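Local atomic coordinates of Esterase/lipase (Lactobacillus rhamnosus, PDB entry 4N5H), a protein that probably hydrolyses carboxylic esters, and may transfer their acyl groups, as an esterase of the alpha/beta hydrolase fold. Residues A[53-58]-A[124-129]; A[42-47]-A[119-124]. The protein carries 1 engineered substitution. One frame throughout, in Å; residues are numbered along the deposited sequence.

Contact 1: residues A[53-58]-A[124-129]; sequences LNLYYP and RWLSHF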
ATOM      1  N   LEU A  53     -21.257  -9.444   5.025  1.00 10.75           N
ATOM      2  CA  LEU A  53     -20.371 -10.663   5.140  1.00 10.58           C
ATOM      3  C   LEU A  53     -19.374 -10.697   3.994  1.00 11.45           C
ATOM      4  O   LEU A  53     -19.588 -10.066   2.939  1.00 11.43           O
ATOM      5  CB  LEU A  53     -21.166 -11.977   5.332  1.00 10.22           C
ATOM      6  CG  LEU A  53     -22.160 -12.290   4.234  1.00 10.69           C
ATOM      7  CD1 LEU A  53     -21.483 -12.956   3.018  1.00 11.34           C
ATOM      8  CD2 LEU A  53     -23.185 -13.295   4.680  1.00 12.61           C
ATOM      9  N   ASN A  54     -18.304 -11.510   4.213  1.00 11.03           N
ATOM     10  CA  ASN A  54     -17.332 -11.812   3.196  1.00 11.21           C
ATOM     11  C   ASN A  54     -17.372 -13.313   2.949  1.00 11.88           C
ATOM     12  O   ASN A  54     -17.613 -14.118   3.891  1.00 12.26           O
ATOM     13  CB  ASN A  54     -15.878 -11.491   3.610  1.00 11.83           C
ATOM     14  CG  ASN A  54     -15.623  -9.992   3.800  1.00 11.60           C
ATOM     15  OD1 ASN A  54     -16.254  -9.139   3.264  1.00 12.62           O
ATOM     16  ND2 ASN A  54     -14.668  -9.726   4.621  1.00 12.60           N
ATOM     17  N   LEU A  55     -17.039 -13.650   1.714  1.00 10.69           N
ATOM     18  CA  LEU A  55     -16.832 -15.048   1.272  1.00 10.81           C
ATOM     19  C   LEU A  55     -15.414 -15.213   0.755  1.00 12.03           C
ATOM     20  O   LEU A  55     -14.869 -14.396  -0.003  1.00 11.32           O
ATOM     21  CB  LEU A  55     -17.808 -15.462   0.186  1.00 10.45           C
ATOM     22  CG  LEU A  55     -19.306 -15.175   0.495  1.00 11.04           C
ATOM     23  CD1 LEU A  55     -20.191 -15.566  -0.642  1.00 12.21           C
ATOM     24  CD2 LEU A  55     -19.739 -15.887   1.771  1.00 11.19           C
ATOM     25  N   TYR A  56     -14.829 -16.383   1.067  1.00 10.48           N
ATOM     26  CA  TYR A  56     -13.432 -16.651   0.723  1.00 11.51           C
ATOM     27  C   TYR A  56     -13.370 -18.071   0.100  1.00 11.58           C
ATOM     28  O   TYR A  56     -14.078 -19.011   0.522  1.00 11.84           O
ATOM     29  CB  TYR A  56     -12.511 -16.672   1.950  1.00 12.03           C
ATOM     30  CG  TYR A  56     -12.639 -15.488   2.877  1.00 11.84           C
ATOM     31  CD1 TYR A  56     -13.652 -15.384   3.802  1.00 12.14           C
ATOM     32  CD2 TYR A  56     -11.645 -14.504   2.870  1.00 13.93           C
ATOM     33  CE1 TYR A  56     -13.742 -14.304   4.673  1.00 12.06           C
ATOM     34  CE2 TYR A  56     -11.699 -13.440   3.775  1.00 15.34           C
ATOM     35  CZ  TYR A  56     -12.791 -13.331   4.655  1.00 14.69           C
ATOM     36  OH  TYR A  56     -12.821 -12.299   5.574  1.00 14.39           O
ATOM     37  N   TYR A  57     -12.473 -18.224  -0.868  1.00 12.39           N
ATOM     38  CA  TYR A  57     -12.316 -19.471  -1.594  1.00 11.58           C
ATOM     39  C   TYR A  57     -10.852 -19.666  -2.054  1.00 12.46           C
ATOM     40  O   TYR A  57     -10.105 -18.760  -2.256  1.00 13.57           O
ATOM     41  CB  TYR A  57     -13.075 -19.334  -2.951  1.00 13.88           C
ATOM     42  CG  TYR A  57     -14.518 -18.836  -2.853  1.00 13.57           C
ATOM     43  CD1 TYR A  57     -14.784 -17.501  -2.918  1.00 11.76           C
ATOM     44  CD2 TYR A  57     -15.582 -19.687  -2.743  1.00 16.27           C
ATOM     45  CE1 TYR A  57     -16.037 -17.002  -2.857  1.00 13.11           C
ATOM     46  CE2 TYR A  57     -16.876 -19.218  -2.702  1.00 14.12           C
ATOM     47  CZ  TYR A  57     -17.103 -17.825  -2.770  1.00 12.62           C
ATOM     48  OH  TYR A  57     -18.397 -17.356  -2.758  1.00 12.37           O
ATOM     49  N   PRO A  58     -10.516 -20.937  -2.236  1.00 14.13           N
ATOM     50  CA  PRO A  58      -9.181 -21.147  -2.898  1.00 17.20           C
ATOM     51  C   PRO A  58      -9.205 -20.541  -4.273  1.00 17.48           C
ATOM     52  O   PRO A  58     -10.273 -20.534  -4.892  1.00 18.85           O
ATOM     53  CB  PRO A  58      -9.127 -22.704  -2.972  1.00 17.06           C
ATOM     54  CG  PRO A  58     -10.511 -23.172  -2.821  1.00 19.69           C
ATOM     55  CD  PRO A  58     -11.282 -22.170  -2.045  1.00 16.07           C
ATOM     56  N   ARG A 124     -28.891 -17.786   7.216  1.00 11.97           N
ATOM     57  CA  ARG A 124     -29.997 -17.861   6.323  1.00 12.99           C
ATOM     58  C   ARG A 124     -29.656 -17.373   4.924  1.00 13.35           C
ATOM     59  O   ARG A 124     -29.989 -18.010   3.947  1.00 14.30           O
ATOM     60  CB  ARG A 124     -31.224 -17.107   6.846  1.00 14.60           C
ATOM     61  CG  ARG A 124     -32.507 -17.529   6.144  1.00 19.41           C
ATOM     62  CD  ARG A 124     -33.805 -17.053   6.910  1.00 22.07           C
ATOM     63  NE  ARG A 124     -33.599 -17.111   8.368  1.00 25.59           N
ATOM     64  CZ  ARG A 124     -33.682 -18.209   9.114  1.00 33.86           C
ATOM     65  NH1 ARG A 124     -34.141 -19.344   8.581  1.00 36.86           N
ATOM     66  NH2 ARG A 124     -33.347 -18.150  10.406  1.00 39.33           N
ATOM     67  N   TRP A 125     -28.971 -16.236   4.813  1.00 11.86           N
ATOM     68  CA  TRP A 125     -28.466 -15.792   3.542  1.00 11.89           C
ATOM     69  C   TRP A 125     -27.641 -16.871   2.860  1.00 13.30           C
ATOM     70  O   TRP A 125     -27.830 -17.194   1.681  1.00 13.03           O
ATOM     71  CB  TRP A 125     -27.630 -14.528   3.743  1.00 12.59           C
ATOM     72  CG  TRP A 125     -27.240 -13.869   2.443  1.00 13.24           C
ATOM     73  CD1 TRP A 125     -27.890 -12.865   1.788  1.00 12.60           C
ATOM     74  CD2 TRP A 125     -26.098 -14.169   1.661  1.00 12.85           C
ATOM     75  NE1 TRP A 125     -27.238 -12.527   0.650  1.00 12.66           N
ATOM     76  CE2 TRP A 125     -26.088 -13.264   0.568  1.00 12.63           C
ATOM     77  CE3 TRP A 125     -25.030 -15.066   1.810  1.00 13.14           C
ATOM     78  CZ2 TRP A 125     -25.117 -13.313  -0.425  1.00 12.39           C
ATOM     79  CZ3 TRP A 125     -24.055 -15.061   0.836  1.00 12.43           C
ATOM     80  CH2 TRP A 125     -24.129 -14.239  -0.273  1.00 12.61           C
ATOM     81  N   LEU A 126     -26.714 -17.439   3.602  1.00 11.49           N
ATOM     82  CA  LEU A 126     -25.854 -18.470   3.004  1.00 10.80           C
ATOM     83  C   LEU A 126     -26.688 -19.695   2.561  1.00 12.03           C
ATOM     84  O   LEU A 126     -26.367 -20.345   1.541  1.00 12.35           O
ATOM     85  CB  LEU A 126     -24.752 -18.875   3.998  1.00 12.13           C
ATOM     86  CG  LEU A 126     -23.559 -19.641   3.385  1.00 11.99           C
ATOM     87  CD1 LEU A 126     -22.726 -18.775   2.469  1.00 12.70           C
ATOM     88  CD2 LEU A 126     -22.654 -20.140   4.541  1.00 13.67           C
ATOM     89  N   SER A 127     -27.713 -20.043   3.321  1.00 12.59           N
ATOM     90  CA  SER A 127     -28.536 -21.182   2.911  1.00 13.35           C
ATOM     91  C   SER A 127     -29.235 -20.902   1.593  1.00 14.06           C
ATOM     92  O   SER A 127     -29.474 -21.817   0.857  1.00 14.88           O
ATOM     93  CB  SER A 127     -29.583 -21.524   4.014  1.00 14.38           C
ATOM     94  OG  SER A 127     -30.637 -20.603   4.033  1.00 15.71           O
ATOM     95  N   HIS A 128     -29.562 -19.654   1.258  1.00 13.24           N
ATOM     96  CA  HIS A 128     -30.223 -19.275   0.014  1.00 13.53           C
ATOM     97  C   HIS A 128     -29.217 -19.143  -1.155  1.00 14.03           C
ATOM     98  O   HIS A 128     -29.530 -19.524  -2.302  1.00 14.01           O
ATOM     99  CB  HIS A 128     -30.941 -17.923   0.164  1.00 15.78           C
ATOM    100  CG  HIS A 128     -32.049 -17.954   1.157  1.00 19.51           C
ATOM    101  ND1 HIS A 128     -32.522 -16.817   1.822  1.00 26.45           N
ATOM    102  CD2 HIS A 128     -32.686 -18.987   1.699  1.00 21.68           C
ATOM    103  CE1 HIS A 128     -33.537 -17.166   2.581  1.00 24.83           C
ATOM    104  NE2 HIS A 128     -33.648 -18.479   2.539  1.00 27.65           N
ATOM    105  N   PHE A 129     -28.053 -18.539  -0.894  1.00 13.68           N
ATOM    106  CA  PHE A 129     -27.143 -18.088  -1.928  1.00 12.81           C
ATOM    107  C   PHE A 129     -25.820 -18.805  -1.997  1.00 13.58           C
ATOM    108  O   PHE A 129     -25.044 -18.661  -2.947  1.00 14.05           O
ATOM    109  CB  PHE A 129     -26.998 -16.530  -1.813  1.00 14.89           C
ATOM    110  CG  PHE A 129     -28.302 -15.836  -1.870  1.00 14.72           C
ATOM    111  CD1 PHE A 129     -28.777 -15.207  -0.766  1.00 14.25           C
ATOM    112  CD2 PHE A 129     -29.118 -15.924  -2.982  1.00 16.30           C
ATOM    113  CE1 PHE A 129     -30.033 -14.629  -0.705  1.00 15.71           C
ATOM    114  CE2 PHE A 129     -30.364 -15.333  -2.953  1.00 17.11           C
ATOM    115  CZ  PHE A 129     -30.830 -14.671  -1.812  1.00 17.33           C
TER
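L53 and L55 reach from strand 52-58 to the six-membered ring of W125, a packing of helix on sheet within the alpha/beta hydrolase fold. The contact is wholly apolar. CD2 of L53 lies 3.8 Å from CE3 of W125, approaching the ring obliquely, and CD1 of the same leucine is 4.0 Å from CZ3. L55 comes from another direction: its CD1 sits at the ring edge, near the indole plane, 4.2 Å from CZ3 of W125. The other methyl of L55, CD2, meets CD1 of L126, so that L55 touches two successive helix residues. With CG anti to the backbone N (chi1 -171°), W125 sends its benzo ring towards the strand and bridges much of the 11.5 Å between the segment axes, which cross at -46°. Cutting W125 back to an alanine removes the whole indole, which would probably open a gap between helix and strand and leave the methyls of L53 and L55 without the ring they pack against.

Beyond this first shell, M100 of the adjoining strand 98-102 touches L53, L55 and L126. Y41 meets the W125 ring with its own plane at about 50°, and H275 and P274 of the second subunit also pack on the indole, placing it at the subunit interface. Within the helix, F129 meets the tryptophan twice: its CD1 stands 3.4 Å above one face of the indole, while CG of W125 lies in plane at the edge of the phenyl ring.

Contact 2: residues A[42-47]-A[119-124]; sequences RYEQSA and IFASLR
Y43 lays one face of its ring over S122 of helix 112-129 and meets A121 obliquely, and this is the tightly packed half of the contact. CB of S122 stands 4.0 Å from the centroid of the Y43 ring and 17° off its normal, a CH-pi contact over the face, displaced toward the CD2 side of the ring. The backbone N of S122 lies over that same face, 3.8 Å from CD1 of Y43, while CB of A121 is 3.7 Å from CD1. Y43 holds CG between its backbone N and carbonyl carbon (chi1 54°), a rotation that lays the ring along the helix instead of driving its hydroxyl into it; the OH continues past the two segments to a hydrogen bond with the carbonyl oxygen of G103. With only small side chains at A121 and S122, the backbones come to 5.6 Å, CA of Y43 to CA of S122. S122 turns its polar end back into its own helix: OG bonds to O of I119 at 2.8 Å, in the carbonyl plane and on a lone pair, an oxygen that also receives the N-H of L123.

The partly exposed flank is looser. There E44 extends its chain, and within 119-124 it meets only CB of A121, through OE2 at 3.5 Å; D118, earlier on the helix, is also touched. Farther along the loop, Q45, the centre of an inverse gamma turn, is exposed and bonds through NE2 to N242 of the second subunit. The whole is a connection between the antiparallel strands 35-42 and 52-58, resting mainly through Y43 on a helix that packs against the central sheet of an alpha/beta hydrolase.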
ATOM      1  N   ARG A  42     -24.510  -7.525   1.562  1.00 12.60           N
ATOM      2  CA  ARG A  42     -25.513  -7.326   2.588  1.00 11.82           C
ATOM      3  C   ARG A  42     -26.251  -8.635   2.787  1.00 12.38           C
ATOM      4  O   ARG A  42     -26.717  -9.252   1.839  1.00 14.18           O
ATOM      5  CB  ARG A  42     -26.529  -6.279   2.093  1.00 12.62           C
ATOM      6  CG  ARG A  42     -26.052  -4.858   2.088  1.00 14.16           C
ATOM      7  CD  ARG A  42     -27.113  -3.967   1.464  1.00 16.03           C
ATOM      8  NE  ARG A  42     -26.644  -2.615   1.475  1.00 17.03           N
ATOM      9  CZ  ARG A  42     -27.414  -1.568   1.161  1.00 18.81           C
ATOM     10  NH1 ARG A  42     -28.702  -1.743   0.933  1.00 19.38           N
ATOM     11  NH2 ARG A  42     -26.883  -0.335   1.253  1.00 18.91           N
ATOM     12  N   TYR A  43     -26.491  -9.013   4.032  1.00 13.21           N
ATOM     13  CA  TYR A  43     -27.279 -10.209   4.264  1.00 13.14           C
ATOM     14  C   TYR A  43     -28.773  -9.963   4.683  1.00 14.15           C
ATOM     15  O   TYR A  43     -29.504 -10.928   4.887  1.00 16.27           O
ATOM     16  CB  TYR A  43     -26.583 -11.204   5.250  1.00 12.77           C
ATOM     17  CG  TYR A  43     -26.158 -10.699   6.579  1.00 11.01           C
ATOM     18  CD1 TYR A  43     -27.117 -10.386   7.525  1.00 11.88           C
ATOM     19  CD2 TYR A  43     -24.799 -10.480   6.925  1.00 10.18           C
ATOM     20  CE1 TYR A  43     -26.762 -10.019   8.779  1.00 12.83           C
ATOM     21  CE2 TYR A  43     -24.457 -10.061   8.186  1.00 11.60           C
ATOM     22  CZ  TYR A  43     -25.413  -9.825   9.101  1.00 11.09           C
ATOM     23  OH  TYR A  43     -25.039  -9.347  10.391  1.00 13.13           O
ATOM     24  N   GLU A  44     -29.117  -8.697   4.763  1.00 15.54           N
ATOM     25  CA  GLU A  44     -30.490  -8.310   4.848  1.00 17.00           C
ATOM     26  C   GLU A  44     -30.724  -6.973   4.166  1.00 16.00           C
ATOM     27  O   GLU A  44     -29.798  -6.330   3.727  1.00 17.33           O
ATOM     28  CB  GLU A  44     -30.953  -8.446   6.293  1.00 20.65           C
ATOM     29  CG  GLU A  44     -30.287  -7.570   7.194  1.00 18.67           C
ATOM     30  CD  GLU A  44     -30.607  -7.906   8.717  1.00 22.87           C
ATOM     31  OE1 GLU A  44     -31.487  -7.194   9.259  1.00 19.04           O
ATOM     32  OE2 GLU A  44     -30.094  -8.809   9.387  1.00 20.54           O
ATOM     33  N   GLN A  45     -31.969  -6.519   4.162  1.00 18.56           N
ATOM     34  CA  GLN A  45     -32.255  -5.231   3.520  1.00 20.79           C
ATOM     35  C   GLN A  45     -31.896  -4.090   4.437  1.00 23.48           C
ATOM     36  O   GLN A  45     -32.792  -3.505   5.086  1.00 25.19           O
ATOM     37  CB  GLN A  45     -33.712  -5.131   3.036  1.00 25.84           C
ATOM     38  CG  GLN A  45     -34.123  -6.211   2.056  1.00 29.99           C
ATOM     39  CD  GLN A  45     -35.545  -5.968   1.551  1.00 39.10           C
ATOM     40  OE1 GLN A  45     -36.487  -5.868   2.330  1.00 46.61           O
ATOM     41  NE2 GLN A  45     -35.692  -5.830   0.269  1.00 42.64           N
ATOM     42  N   SER A  46     -30.609  -3.773   4.569  1.00 21.07           N
ATOM     43  CA  SER A  46     -30.148  -2.768   5.513  1.00 22.03           C
ATOM     44  C   SER A  46     -28.878  -2.150   5.001  1.00 22.04           C
ATOM     45  O   SER A  46     -28.011  -2.869   4.440  1.00 25.27           O
ATOM     46  CB  SER A  46     -29.859  -3.544   6.812  1.00 25.41           C
ATOM     47  OG  SER A  46     -29.095  -2.803   7.736  1.00 24.02           O
ATOM     48  N   ALA A  47     -28.663  -0.884   5.345  1.00 21.75           N
ATOM     49  CA  ALA A  47     -27.419  -0.189   5.016  1.00 22.94           C
ATOM     50  C   ALA A  47     -26.489  -0.171   6.227  1.00 20.88           C
ATOM     51  O   ALA A  47     -25.526   0.568   6.219  1.00 22.33           O
ATOM     52  CB  ALA A  47     -27.721   1.230   4.563  1.00 28.69           C
ATOM     53  N   ILE A 119     -26.332 -12.932  13.274  1.00 11.73           N
ATOM     54  CA  ILE A 119     -25.651 -14.206  12.856  1.00 11.26           C
ATOM     55  C   ILE A 119     -26.571 -15.166  12.153  1.00 12.64           C
ATOM     56  O   ILE A 119     -26.241 -15.689  11.075  1.00 12.32           O
ATOM     57  CB  ILE A 119     -24.873 -14.844  14.046  1.00 11.60           C
ATOM     58  CG1 ILE A 119     -23.791 -13.959  14.596  1.00 13.68           C
ATOM     59  CG2 ILE A 119     -24.331 -16.166  13.685  1.00 12.04           C
ATOM     60  CD1 ILE A 119     -23.236 -14.289  15.976  1.00 15.87           C
ATOM     61  N   PHE A 120     -27.794 -15.380  12.692  1.00 12.19           N
ATOM     62  CA  PHE A 120     -28.732 -16.271  12.023  1.00 11.53           C
ATOM     63  C   PHE A 120     -29.155 -15.729  10.645  1.00 12.33           C
ATOM     64  O   PHE A 120     -29.348 -16.495   9.711  1.00 13.27           O
ATOM     65  CB  PHE A 120     -29.964 -16.530  12.898  1.00 12.42           C
ATOM     66  CG  PHE A 120     -29.829 -17.748  13.729  1.00 11.77           C
ATOM     67  CD1 PHE A 120     -29.179 -17.637  14.981  1.00 12.76           C
ATOM     68  CD2 PHE A 120     -30.258 -18.977  13.270  1.00 15.48           C
ATOM     69  CE1 PHE A 120     -28.994 -18.754  15.747  1.00 12.66           C
ATOM     70  CE2 PHE A 120     -30.087 -20.124  14.029  1.00 14.88           C
ATOM     71  CZ  PHE A 120     -29.395 -20.016  15.219  1.00 14.27           C
ATOM     72  N   ALA A 121     -29.231 -14.400  10.490  1.00 11.94           N
ATOM     73  CA  ALA A 121     -29.536 -13.857   9.166  1.00 11.34           C
ATOM     74  C   ALA A 121     -28.445 -14.104   8.143  1.00 11.34           C
ATOM     75  O   ALA A 121     -28.731 -14.444   6.969  1.00 12.30           O
ATOM     76  CB  ALA A 121     -29.747 -12.334   9.248  1.00 14.45           C
ATOM     77  N   SER A 122     -27.167 -14.052   8.596  1.00 11.96           N
ATOM     78  CA  SER A 122     -26.041 -14.407   7.707  1.00 11.98           C
ATOM     79  C   SER A 122     -26.084 -15.874   7.365  1.00 10.64           C
ATOM     80  O   SER A 122     -25.832 -16.240   6.204  1.00 11.84           O
ATOM     81  CB  SER A 122     -24.681 -14.044   8.302  1.00 11.84           C
ATOM     82  OG  SER A 122     -24.251 -14.880   9.349  1.00 11.43           O
ATOM     83  N   LEU A 123     -26.484 -16.732   8.294  1.00 12.31           N
ATOM     84  CA  LEU A 123     -26.581 -18.189   7.978  1.00 12.27           C
ATOM     85  C   LEU A 123     -27.729 -18.434   6.988  1.00 11.46           C
ATOM     86  O   LEU A 123     -27.609 -19.201   6.064  1.00 11.98           O
ATOM     87  CB  LEU A 123     -26.881 -19.016   9.248  1.00 12.67           C
ATOM     88  CG  LEU A 123     -25.894 -18.896  10.415  1.00 16.31           C
ATOM     89  CD1 LEU A 123     -26.368 -19.715  11.611  1.00 16.62           C
ATOM     90  CD2 LEU A 123     -24.582 -19.355  10.046  1.00 16.29           C
ATOM     91  N   ARG A 124     -28.891 -17.786   7.216  1.00 11.97           N
ATOM     92  CA  ARG A 124     -29.997 -17.861   6.323  1.00 12.99           C
ATOM     93  C   ARG A 124     -29.656 -17.373   4.924  1.00 13.35           C
ATOM     94  O   ARG A 124     -29.989 -18.010   3.947  1.00 14.30           O
ATOM     95  CB  ARG A 124     -31.224 -17.107   6.846  1.00 14.60           C
ATOM     96  CG  ARG A 124     -32.507 -17.529   6.144  1.00 19.41           C
ATOM     97  CD  ARG A 124     -33.805 -17.053   6.910  1.00 22.07           C
ATOM     98  NE  ARG A 124     -33.599 -17.111   8.368  1.00 25.59           N
ATOM     99  CZ  ARG A 124     -33.682 -18.209   9.114  1.00 33.86           C
ATOM    100  NH1 ARG A 124     -34.141 -19.344   8.581  1.00 36.86           N
ATOM    101  NH2 ARG A 124     -33.347 -18.150  10.406  1.00 39.33           N
TER

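Overall arrangement
Both contacts use helix 112-129, their helical segments meeting at R124, which takes no part in either; their centres lie 11 Å apart, on the same side of the chain's centre. Along the chain the segments alternate: loop 42-47, strand segment 53-58, helix segment 119-124, then 124-129. The loop and strand of one antiparallel hairpin thus meet consecutive turns of a single helix, contact 2 earlier on it and contact 1 nearer its C-terminal end. The two are continuous, since L53 CD2 packs 3.9 Å from Y43 CD2 and W125 CD1 lies 3.7 Å from Y43 CA. Together they fasten the hairpin at the sheet's margin to the helix, and both border the second subunit.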